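Local coordinates for K Homology domain-containing protein (Aeropyrum pernix, PDB 1TUA) that probably binds RNA through its two KH-type domains, although its precise role is unknown, at residues Ile70-Pro75 against Glu135-Ile140; Val90-Lys95 against Ala149-Ile154; Ile6-Lys11 against Lys62-Val67; Tyr144-Ala149 against Arg175-Arg180. All coordinates share one frame; numbering follows the deposited sequence.

Interaction 1 of 4, residues Ile70-Pro75 against Glu135-Ile140; sequences ISLGFP and EYEVAI
The end of helix 57-72 faces strand 137-141, with Leu72 CA and Ala139 CA 6.8 Å apart. At Gly73 the chain leaves the helix through a Schellman motif. Its positive phi of 131° would jam any side chain against the preceding carbonyl, so glycine suits the position. The turn lets Leu72 and Phe74 both point toward the strand. Ala139 CB meets both, with Leu72 CD1 at 3.9 Å and Phe74 CE2 at 3.5 Å. The tip of the ring meets the strand backbone, where Phe74 CZ lies 3.4 Å from Ala139 O and the ring edge faces Ile140 N. An alanine in place of Phe74 would probably loosen the packing on Ala139, because the whole ring contact would be lost. Leu72 CD2 lies 3.7 Å from Glu137 OE1, the two side chains crossing at about a right angle. That carboxylate is held by a salt bridge to Lys11. No direct hydrogen bond joins the segments, but a water lies 2.7 Å from Leu72 O and 2.9 Å from Glu137 O. Leu72 also packs on Leu89 and Val91 of strand 87-93, and Phe74 on Tyr130 and Asn132 of strand 130-133. The last helix of the first KH unit thus covers part of one face of the second unit's sheet, and helix 144-158 lies on the other. This interface between the units is consistent with a four-layer alpha-beta sandwich.

Interaction 2 of 4, residues Val90-Lys95 against Ala149-Ile154; sequences VVVDLK and AAKQAI
Strand 90-93 and helix 149-154 pair the first strand and the last helix of a type I KH fold, in which three helices cover one face of a three-stranded antiparallel sheet. The two axes run nearly parallel, 11° apart, and approach to 9.1 Å. Val90 comes first and points toward the helix. Val90 CG1, anti to the backbone N, touches Lys151 CD at 3.5 Å, and the two side chains cross at about a right angle. Val91 points away, so its side chain takes no part and packs on Glu137 instead. Its carbonyl does meet the helix residue: Val91 O lies 3.2 Å from Lys151 NZ, but the angle is too poor for a hydrogen bond. Lys151 gets there by an extended chain that bends only at its last torsion, with chi4 at 75°. Its methylenes pass across the two valines while the charged end turns in beside Val91 O. Val92 points toward the helix again and spreads its two methyls over two residues. CG2 of Val92 lies 3.6 Å from Lys151 CG, and CG1 of Val92 lies 4.2 Å from Ile154 CG2. Ile154 continues this apolar layer to Ile112 and Ile123. Asp93 points away from the helix. Leu94 turns its side chain to helix 102-113, where it packs on Leu105, Ile108 and Ile112. At Lys95 the chain enters a helix, and Lys95 N donates to the anti lone pair of Asp93 OD1 at 2.9 Å, in a capping bond bent to 141°.

Interaction 3 of 4, residues Ile6-Lys11 against Lys62-Val67; sequences IYVKVK and KAAEVV
Val10 O is gripped by two side-chain donors. Lys9 NZ reaches Val10 O at 2.8 Å, standing above the carbonyl plane, and Ser44 OG is the second. The bonds lie at the end of strand 6-9, on the side away from helix 62-67. What faces the helix is apolar. Ile6, Val8 and Val10 alternate with Tyr7 and Lys9, and all three point toward it. The strand and helix axes are nearly parallel, 7° apart and 9.0 Å at closest approach. Ala64 CB sits between two strand residues, with Ile6 CG2 at 3.7 Å and Val8 CG2 at 4.0 Å. One turn further on, Val67 takes the same role. Val67 CG1 meets Val8 CG1 at 3.6 Å and Val10 CG2 at 3.8 Å, crossing Val8 obliquely and Val10 at about a right angle. Val8 therefore splits its methyls between Ala64 and Val67. In the type I KH fold, which this half of the chain follows, strand 6-9 is the first strand and helix 57-72 the last helix. Ala63 and Val66 of the same helix turn to Ile29 of helix 24-33. Small and branched side chains make every contact across the segments, and no hydrogen bond crosses, so the cohesion here rests on close methyl packing.

Interaction 4 of 4, residues Tyr144-Ala149 against Arg175-Arg180; sequences YERAMA and REIKRR
Glu145 and Ile177 slide past each other in opposite directions. The helices run antiparallel at 171°. The segment axes approach to 10.9 Å, and Ile177 fills the gap between them. Ile177 CD1 lies 3.9 Å from Glu145 CB, and Ile177 CG2 lies 3.8 Å from Arg146 NH1. Glu145 extends beyond CG to reach Arg180, and the two chains cross obliquely. Glu145 OE2 stands 3.3 Å from Arg180 NH1 in a salt bridge, with the carboxylate and guanidinium planes 52° apart. Arg180 bends at chi3 and also holds Glu176, whose OE2 is 2.6 Å from Arg180 NH2. A water lies 2.6 Å from Ile177 O and also near Glu145 OE1. A glutamine in place of Glu145 would probably weaken the hold on Arg180, since the negative charge would be lost. On the other flank, Arg146 crosses Lys178 at about a right angle and packs its NH2 on Lys178 CG at 3.7 Å. The contact joins helix 144-158 of the second KH domain to the long C-terminal helix 163-188. One buried isoleucine lies between the Glu145, Glu176 and Arg180 network and Arg146, which is salt-bridged to Glu181 and Asp143. This implies a surface interface whose strength would probably depend partly on ionic conditions.

Overall arrangement
Interactions 1 and 3 are buried, interaction 2 is partly buried and interaction 4 lies at the surface. Interactions 2 and 3 are the same strand-and-helix pairing in the two KH domains, with centres about 20 Å apart and on opposite sides of the chain's centre. A lysine chain does in interaction 2 what an alanine does in interaction 3. Interactions 1 and 3 share helix 57-72, and the Lys11–Glu137 salt bridge ties them together. Interactions 1 and 2 use neighbouring strands of one sheet. Interactions 2 and 4 share Ala149 on helix 144-158. Apolar packing dominates inside, with a water between the backbones of interaction 1, while charges dominate interaction 4.

Interaction 1 of 4, residues Ile70-Pro75 against Glu135-Ile140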
# COMPACT_ATOMS: atom_id res chain seq x y z
N ILE A 70 -5.79 4.17 -2.08
CA ILE A 70 -6.14 4.97 -3.26
C ILE A 70 -5.69 6.42 -3.04
O ILE A 70 -5.17 7.07 -3.96
CB ILE A 70 -7.67 4.93 -3.52
CG1 ILE A 70 -8.07 3.51 -3.90
CG2 ILE A 70 -8.05 5.95 -4.61
CD1 ILE A 70 -9.57 3.28 -3.95
N SER A 71 -5.87 6.91 -1.82
CA SER A 71 -5.44 8.26 -1.46
C SER A 71 -3.93 8.41 -1.68
O SER A 71 -3.46 9.45 -2.15
CB SER A 71 -5.79 8.54 0.01
OG SER A 71 -5.35 9.83 0.40
N LEU A 72 -3.18 7.37 -1.34
CA LEU A 72 -1.73 7.37 -1.49
C LEU A 72 -1.25 7.34 -2.95
O LEU A 72 -0.08 7.62 -3.23
CB LEU A 72 -1.12 6.19 -0.72
CG LEU A 72 -1.12 6.38 0.80
CD1 LEU A 72 -0.78 5.06 1.47
CD2 LEU A 72 -0.11 7.45 1.18
N GLY A 73 -2.15 6.99 -3.87
CA GLY A 73 -1.76 6.97 -5.27
C GLY A 73 -2.10 5.73 -6.07
O GLY A 73 -2.06 5.76 -7.30
N PHE A 74 -2.41 4.63 -5.39
CA PHE A 74 -2.76 3.39 -6.08
C PHE A 74 -4.09 3.49 -6.81
O PHE A 74 -5.04 4.07 -6.30
CB PHE A 74 -2.90 2.23 -5.09
CG PHE A 74 -1.61 1.55 -4.72
CD1 PHE A 74 -0.88 0.84 -5.68
CD2 PHE A 74 -1.14 1.59 -3.41
CE1 PHE A 74 0.29 0.17 -5.33
CE2 PHE A 74 0.03 0.92 -3.05
CZ PHE A 74 0.75 0.21 -4.01
N PRO A 75 -4.16 2.95 -8.03
CA PRO A 75 -5.45 3.01 -8.72
C PRO A 75 -6.35 2.02 -7.97
O PRO A 75 -5.85 1.05 -7.37
CB PRO A 75 -5.11 2.54 -10.14
CG PRO A 75 -3.89 1.69 -9.95
CD PRO A 75 -3.10 2.48 -8.93
N GLU A 135 4.00 11.36 -4.41
CA GLU A 135 4.71 12.63 -4.25
C GLU A 135 5.93 12.47 -3.34
O GLU A 135 7.05 12.84 -3.72
CB GLU A 135 3.76 13.69 -3.66
CG GLU A 135 4.39 15.07 -3.52
CD GLU A 135 3.38 16.15 -3.12
OE1 GLU A 135 2.76 16.04 -2.04
OE2 GLU A 135 3.21 17.11 -3.91
N TYR A 136 5.72 11.93 -2.15
CA TYR A 136 6.82 11.72 -1.21
C TYR A 136 6.61 10.46 -0.38
O TYR A 136 7.40 10.17 0.52
CB TYR A 136 6.97 12.94 -0.29
CG TYR A 136 5.75 13.23 0.54
CD1 TYR A 136 5.55 12.59 1.76
CD2 TYR A 136 4.77 14.11 0.08
CE1 TYR A 136 4.39 12.82 2.50
CE2 TYR A 136 3.61 14.35 0.81
CZ TYR A 136 3.42 13.69 2.02
OH TYR A 136 2.27 13.90 2.74
N GLU A 137 5.55 9.72 -0.69
CA GLU A 137 5.26 8.48 0.02
C GLU A 137 5.29 7.29 -0.93
O GLU A 137 4.71 7.35 -2.01
CB GLU A 137 3.87 8.56 0.67
CG GLU A 137 3.80 9.51 1.85
CD GLU A 137 2.40 10.04 2.09
OE1 GLU A 137 1.81 10.63 1.16
OE2 GLU A 137 1.89 9.87 3.22
N VAL A 138 6.00 6.23 -0.54
CA VAL A 138 6.04 5.02 -1.36
C VAL A 138 5.17 3.99 -0.64
O VAL A 138 5.51 3.53 0.45
CB VAL A 138 7.45 4.46 -1.51
CG1 VAL A 138 7.41 3.21 -2.38
CG2 VAL A 138 8.35 5.51 -2.13
N ALA A 139 4.04 3.66 -1.25
CA ALA A 139 3.09 2.71 -0.67
C ALA A 139 3.33 1.30 -1.22
O ALA A 139 3.59 1.12 -2.41
CB ALA A 139 1.66 3.16 -0.97
N ILE A 140 3.21 0.31 -0.34
CA ILE A 140 3.45 -1.08 -0.69
C ILE A 140 2.32 -1.98 -0.22
O ILE A 140 1.87 -1.88 0.92
CB ILE A 140 4.75 -1.58 -0.00
CG1 ILE A 140 5.92 -0.66 -0.37
CG2 ILE A 140 5.02 -3.03 -0.38
CD1 ILE A 140 7.10 -0.78 0.59
O HOH W 1 2.19 6.25 -2.89
O HOH W 2 1.07 10.67 -3.08

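Interaction 2 of 4, residues Val90-Lys95 against Ala149-Ile154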
# COMPACT_ATOMS: atom_id res chain seq x y z
N VAL A 90 1.86 -1.02 3.62
CA VAL A 90 3.00 -0.46 4.32
C VAL A 90 3.41 0.78 3.56
O VAL A 90 3.39 0.79 2.33
CB VAL A 90 4.18 -1.44 4.35
CG1 VAL A 90 5.42 -0.75 4.90
CG2 VAL A 90 3.81 -2.64 5.21
N VAL A 91 3.78 1.83 4.29
CA VAL A 91 4.16 3.07 3.64
C VAL A 91 5.52 3.57 4.08
O VAL A 91 5.86 3.52 5.26
CB VAL A 91 3.13 4.19 3.92
CG1 VAL A 91 3.57 5.49 3.26
CG2 VAL A 91 1.76 3.78 3.42
N VAL A 92 6.31 4.04 3.12
CA VAL A 92 7.62 4.61 3.39
C VAL A 92 7.50 6.11 3.11
O VAL A 92 7.26 6.51 1.98
CB VAL A 92 8.70 4.01 2.48
CG1 VAL A 92 10.02 4.74 2.68
CG2 VAL A 92 8.89 2.54 2.80
N ASP A 93 7.62 6.92 4.16
CA ASP A 93 7.53 8.36 3.98
C ASP A 93 8.95 8.85 3.70
O ASP A 93 9.79 8.89 4.60
CB ASP A 93 6.99 9.04 5.24
CG ASP A 93 6.64 10.50 5.00
OD1 ASP A 93 7.50 11.24 4.46
OD2 ASP A 93 5.52 10.92 5.35
N LEU A 94 9.21 9.22 2.44
CA LEU A 94 10.53 9.66 2.04
C LEU A 94 11.04 10.92 2.74
O LEU A 94 12.25 11.16 2.78
CB LEU A 94 10.58 9.84 0.51
CG LEU A 94 10.27 8.57 -0.30
CD1 LEU A 94 10.29 8.88 -1.78
CD2 LEU A 94 11.28 7.48 0.03
N LYS A 95 10.14 11.72 3.30
CA LYS A 95 10.58 12.92 4.00
C LYS A 95 11.29 12.56 5.30
O LYS A 95 11.96 13.39 5.91
CB LYS A 95 9.41 13.87 4.26
CG LYS A 95 8.94 14.57 3.00
CD LYS A 95 7.91 15.63 3.31
CE LYS A 95 7.49 16.36 2.04
NZ LYS A 95 6.41 17.36 2.29
N ALA A 149 9.93 -6.70 3.34
CA ALA A 149 11.16 -6.88 2.56
C ALA A 149 11.28 -5.74 1.55
O ALA A 149 12.34 -5.14 1.39
CB ALA A 149 11.13 -8.22 1.84
N ALA A 150 10.17 -5.44 0.87
CA ALA A 150 10.13 -4.37 -0.12
C ALA A 150 10.41 -3.01 0.54
O ALA A 150 11.12 -2.17 -0.00
CB ALA A 150 8.77 -4.35 -0.80
N LYS A 151 9.84 -2.81 1.73
CA LYS A 151 10.01 -1.57 2.47
C LYS A 151 11.49 -1.33 2.72
O LYS A 151 12.01 -0.23 2.52
CB LYS A 151 9.26 -1.66 3.80
CG LYS A 151 9.42 -0.45 4.71
CD LYS A 151 8.77 -0.73 6.07
CE LYS A 151 8.87 0.47 7.01
NZ LYS A 151 7.94 1.57 6.64
N GLN A 152 12.17 -2.38 3.18
CA GLN A 152 13.59 -2.29 3.46
C GLN A 152 14.38 -1.94 2.20
O GLN A 152 15.24 -1.05 2.22
CB GLN A 152 14.07 -3.62 4.06
CG GLN A 152 15.55 -3.68 4.38
CD GLN A 152 15.94 -4.99 5.04
OE1 GLN A 152 15.45 -6.06 4.66
NE2 GLN A 152 16.82 -4.91 6.02
N ALA A 153 14.08 -2.62 1.09
CA ALA A 153 14.77 -2.35 -0.17
C ALA A 153 14.57 -0.89 -0.60
O ALA A 153 15.51 -0.22 -1.04
CB ALA A 153 14.27 -3.29 -1.26
N ILE A 154 13.33 -0.40 -0.46
CA ILE A 154 13.02 0.99 -0.81
C ILE A 154 13.82 1.94 0.09
O ILE A 154 14.38 2.92 -0.39
CB ILE A 154 11.52 1.29 -0.64
CG1 ILE A 154 10.70 0.46 -1.63
CG2 ILE A 154 11.27 2.79 -0.84
CD1 ILE A 154 10.97 0.79 -3.07

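Interaction 3 of 4, residues Ile6-Lys11 against Lys62-Val67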
# COMPACT_ATOMS: atom_id res chain seq x y z
N ILE A 6 -14.37 4.58 11.12
CA ILE A 6 -12.97 4.86 10.81
C ILE A 6 -12.92 6.04 9.85
O ILE A 6 -13.43 5.98 8.73
CB ILE A 6 -12.28 3.63 10.17
CG1 ILE A 6 -12.31 2.46 11.16
CG2 ILE A 6 -10.84 3.98 9.80
CD1 ILE A 6 -11.57 1.22 10.69
N TYR A 7 -12.33 7.14 10.32
CA TYR A 7 -12.18 8.34 9.51
C TYR A 7 -10.88 8.24 8.74
O TYR A 7 -9.82 7.96 9.31
CB TYR A 7 -12.15 9.57 10.42
CG TYR A 7 -13.48 9.89 11.04
CD1 TYR A 7 -14.23 10.98 10.59
CD2 TYR A 7 -14.00 9.11 12.07
CE1 TYR A 7 -15.48 11.27 11.15
CE2 TYR A 7 -15.25 9.39 12.63
CZ TYR A 7 -15.98 10.48 12.17
OH TYR A 7 -17.21 10.77 12.71
N VAL A 8 -10.95 8.46 7.43
CA VAL A 8 -9.77 8.40 6.60
C VAL A 8 -9.60 9.72 5.85
O VAL A 8 -10.44 10.09 5.03
CB VAL A 8 -9.88 7.25 5.57
CG1 VAL A 8 -8.61 7.18 4.73
CG2 VAL A 8 -10.13 5.94 6.28
N LYS A 9 -8.51 10.43 6.15
CA LYS A 9 -8.25 11.70 5.48
C LYS A 9 -7.73 11.35 4.09
O LYS A 9 -6.82 10.54 3.95
CB LYS A 9 -7.18 12.50 6.23
CG LYS A 9 -6.86 13.85 5.60
CD LYS A 9 -8.07 14.79 5.63
CE LYS A 9 -7.82 16.07 4.84
NZ LYS A 9 -7.53 15.77 3.40
N VAL A 10 -8.32 11.94 3.07
CA VAL A 10 -7.90 11.66 1.70
C VAL A 10 -7.27 12.89 1.06
O VAL A 10 -7.74 14.01 1.26
CB VAL A 10 -9.11 11.18 0.84
CG1 VAL A 10 -8.70 11.03 -0.61
CG2 VAL A 10 -9.63 9.85 1.39
N LYS A 11 -6.19 12.70 0.31
CA LYS A 11 -5.54 13.82 -0.37
C LYS A 11 -6.61 14.41 -1.28
O LYS A 11 -7.26 13.68 -2.04
CB LYS A 11 -4.35 13.33 -1.20
CG LYS A 11 -3.22 12.71 -0.37
CD LYS A 11 -2.01 12.35 -1.25
CE LYS A 11 -0.93 11.56 -0.49
NZ LYS A 11 -0.26 12.34 0.60
N LYS A 62 -10.22 -3.28 6.50
CA LYS A 62 -9.72 -3.43 5.13
C LYS A 62 -10.38 -2.43 4.19
O LYS A 62 -9.75 -1.94 3.26
CB LYS A 62 -9.91 -4.86 4.64
CG LYS A 62 -8.96 -5.86 5.29
CD LYS A 62 -9.08 -7.25 4.68
CE LYS A 62 -7.96 -8.16 5.16
NZ LYS A 62 -6.62 -7.73 4.65
N ALA A 63 -11.65 -2.13 4.42
CA ALA A 63 -12.36 -1.16 3.59
C ALA A 63 -11.62 0.18 3.73
O ALA A 63 -11.39 0.89 2.74
CB ALA A 63 -13.81 -1.01 4.06
N ALA A 64 -11.24 0.52 4.96
CA ALA A 64 -10.53 1.77 5.23
C ALA A 64 -9.12 1.74 4.63
O ALA A 64 -8.61 2.78 4.20
CB ALA A 64 -10.45 2.00 6.74
N GLU A 65 -8.50 0.57 4.59
CA GLU A 65 -7.16 0.46 4.03
C GLU A 65 -7.20 0.68 2.52
O GLU A 65 -6.30 1.28 1.95
CB GLU A 65 -6.53 -0.89 4.35
CG GLU A 65 -6.16 -1.04 5.82
CD GLU A 65 -5.08 -0.06 6.25
OE1 GLU A 65 -3.89 -0.31 5.96
OE2 GLU A 65 -5.42 0.97 6.86
N VAL A 66 -8.26 0.19 1.88
CA VAL A 66 -8.39 0.38 0.43
C VAL A 66 -8.47 1.88 0.15
O VAL A 66 -7.80 2.39 -0.76
CB VAL A 66 -9.64 -0.31 -0.12
CG1 VAL A 66 -9.88 0.10 -1.56
CG2 VAL A 66 -9.48 -1.82 -0.01
N VAL A 67 -9.28 2.59 0.92
CA VAL A 67 -9.42 4.04 0.74
C VAL A 67 -8.07 4.73 0.94
O VAL A 67 -7.69 5.61 0.16
CB VAL A 67 -10.43 4.63 1.74
CG1 VAL A 67 -10.37 6.16 1.71
CG2 VAL A 67 -11.84 4.15 1.39

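Interaction 4 of 4, residues Tyr144-Ala149 against Arg175-Arg180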
# COMPACT_ATOMS: atom_id res chain seq x y z
N TYR A 144 2.64 -9.58 5.00
CA TYR A 144 3.58 -9.02 5.96
C TYR A 144 5.07 -9.09 5.64
O TYR A 144 5.73 -8.05 5.55
CB TYR A 144 3.35 -9.62 7.35
CG TYR A 144 4.22 -8.96 8.39
CD1 TYR A 144 3.98 -7.65 8.78
CD2 TYR A 144 5.32 -9.62 8.92
CE1 TYR A 144 4.82 -7.00 9.68
CE2 TYR A 144 6.17 -8.98 9.83
CZ TYR A 144 5.91 -7.68 10.20
OH TYR A 144 6.75 -7.04 11.08
N GLU A 145 5.61 -10.29 5.50
CA GLU A 145 7.03 -10.44 5.23
C GLU A 145 7.51 -9.85 3.91
O GLU A 145 8.56 -9.21 3.85
CB GLU A 145 7.42 -11.90 5.31
CG GLU A 145 7.23 -12.49 6.67
CD GLU A 145 7.86 -13.85 6.77
OE1 GLU A 145 7.38 -14.78 6.09
OE2 GLU A 145 8.85 -13.98 7.51
N ARG A 146 6.74 -10.07 2.85
CA ARG A 146 7.11 -9.53 1.54
C ARG A 146 7.02 -8.00 1.52
O ARG A 146 7.89 -7.34 0.96
CB ARG A 146 6.22 -10.15 0.46
CG ARG A 146 6.52 -11.62 0.22
CD ARG A 146 5.58 -12.25 -0.78
NE ARG A 146 6.03 -13.59 -1.15
CZ ARG A 146 6.09 -14.62 -0.32
NH1 ARG A 146 5.71 -14.49 0.94
NH2 ARG A 146 6.55 -15.79 -0.75
N ALA A 147 5.97 -7.45 2.13
CA ALA A 147 5.83 -5.99 2.18
C ALA A 147 6.98 -5.38 2.99
O ALA A 147 7.52 -4.33 2.64
CB ALA A 147 4.48 -5.61 2.79
N MET A 148 7.36 -6.05 4.08
CA MET A 148 8.45 -5.54 4.90
C MET A 148 9.79 -5.66 4.16
O MET A 148 10.67 -4.81 4.33
CB MET A 148 8.51 -6.27 6.25
CG MET A 148 7.33 -5.92 7.20
SD MET A 148 7.06 -4.12 7.43
CE MET A 148 8.52 -3.69 8.33
N ALA A 149 9.93 -6.70 3.34
CA ALA A 149 11.16 -6.88 2.56
C ALA A 149 11.28 -5.74 1.55
O ALA A 149 12.34 -5.14 1.39
CB ALA A 149 11.13 -8.22 1.84
N ARG A 175 14.71 -15.35 -0.62
CA ARG A 175 14.98 -16.77 -0.76
C ARG A 175 14.73 -17.43 0.60
O ARG A 175 14.22 -18.55 0.68
CB ARG A 175 16.43 -16.99 -1.24
CG ARG A 175 16.71 -18.44 -1.61
CD ARG A 175 18.09 -18.67 -2.20
NE ARG A 175 18.44 -20.08 -2.08
CZ ARG A 175 19.64 -20.59 -2.31
NH1 ARG A 175 20.65 -19.80 -2.68
NH2 ARG A 175 19.85 -21.88 -2.12
N GLU A 176 15.05 -16.71 1.67
CA GLU A 176 14.86 -17.20 3.03
C GLU A 176 13.37 -17.36 3.34
O GLU A 176 12.94 -18.36 3.93
CB GLU A 176 15.49 -16.21 4.01
CG GLU A 176 15.40 -16.59 5.47
CD GLU A 176 15.68 -15.41 6.39
OE1 GLU A 176 16.71 -14.72 6.17
OE2 GLU A 176 14.88 -15.16 7.32
N ILE A 177 12.58 -16.37 2.95
CA ILE A 177 11.13 -16.39 3.18
C ILE A 177 10.47 -17.54 2.43
O ILE A 177 9.68 -18.30 3.00
CB ILE A 177 10.50 -15.04 2.74
CG1 ILE A 177 10.99 -13.92 3.65
CG2 ILE A 177 8.98 -15.13 2.76
CD1 ILE A 177 10.61 -12.53 3.19
N LYS A 178 10.79 -17.67 1.15
CA LYS A 178 10.21 -18.72 0.33
C LYS A 178 10.71 -20.10 0.74
O LYS A 178 9.95 -21.07 0.70
CB LYS A 178 10.51 -18.47 -1.14
CG LYS A 178 9.82 -17.24 -1.71
CD LYS A 178 10.04 -17.17 -3.20
CE LYS A 178 9.29 -16.01 -3.82
NZ LYS A 178 9.49 -15.99 -5.29
N ARG A 179 11.98 -20.20 1.11
CA ARG A 179 12.51 -21.49 1.53
C ARG A 179 11.73 -21.97 2.75
O ARG A 179 11.29 -23.12 2.81
CB ARG A 179 14.00 -21.38 1.87
CG ARG A 179 14.63 -22.69 2.33
CD ARG A 179 16.14 -22.71 2.07
NE ARG A 179 16.76 -23.97 2.48
CZ ARG A 179 16.95 -24.32 3.75
NH1 ARG A 179 16.58 -23.51 4.74
NH2 ARG A 179 17.52 -25.49 4.03
N ARG A 180 11.56 -21.08 3.72
CA ARG A 180 10.83 -21.40 4.94
C ARG A 180 9.41 -21.83 4.63
O ARG A 180 8.88 -22.77 5.22
CB ARG A 180 10.82 -20.19 5.87
CG ARG A 180 10.41 -20.50 7.29
CD ARG A 180 10.42 -19.23 8.13
NE ARG A 180 11.60 -18.41 7.86
CZ ARG A 180 11.56 -17.25 7.21
NH1 ARG A 180 10.41 -16.76 6.76
NH2 ARG A 180 12.69 -16.57 6.99
O HOH W 3 8.36 -17.74 5.15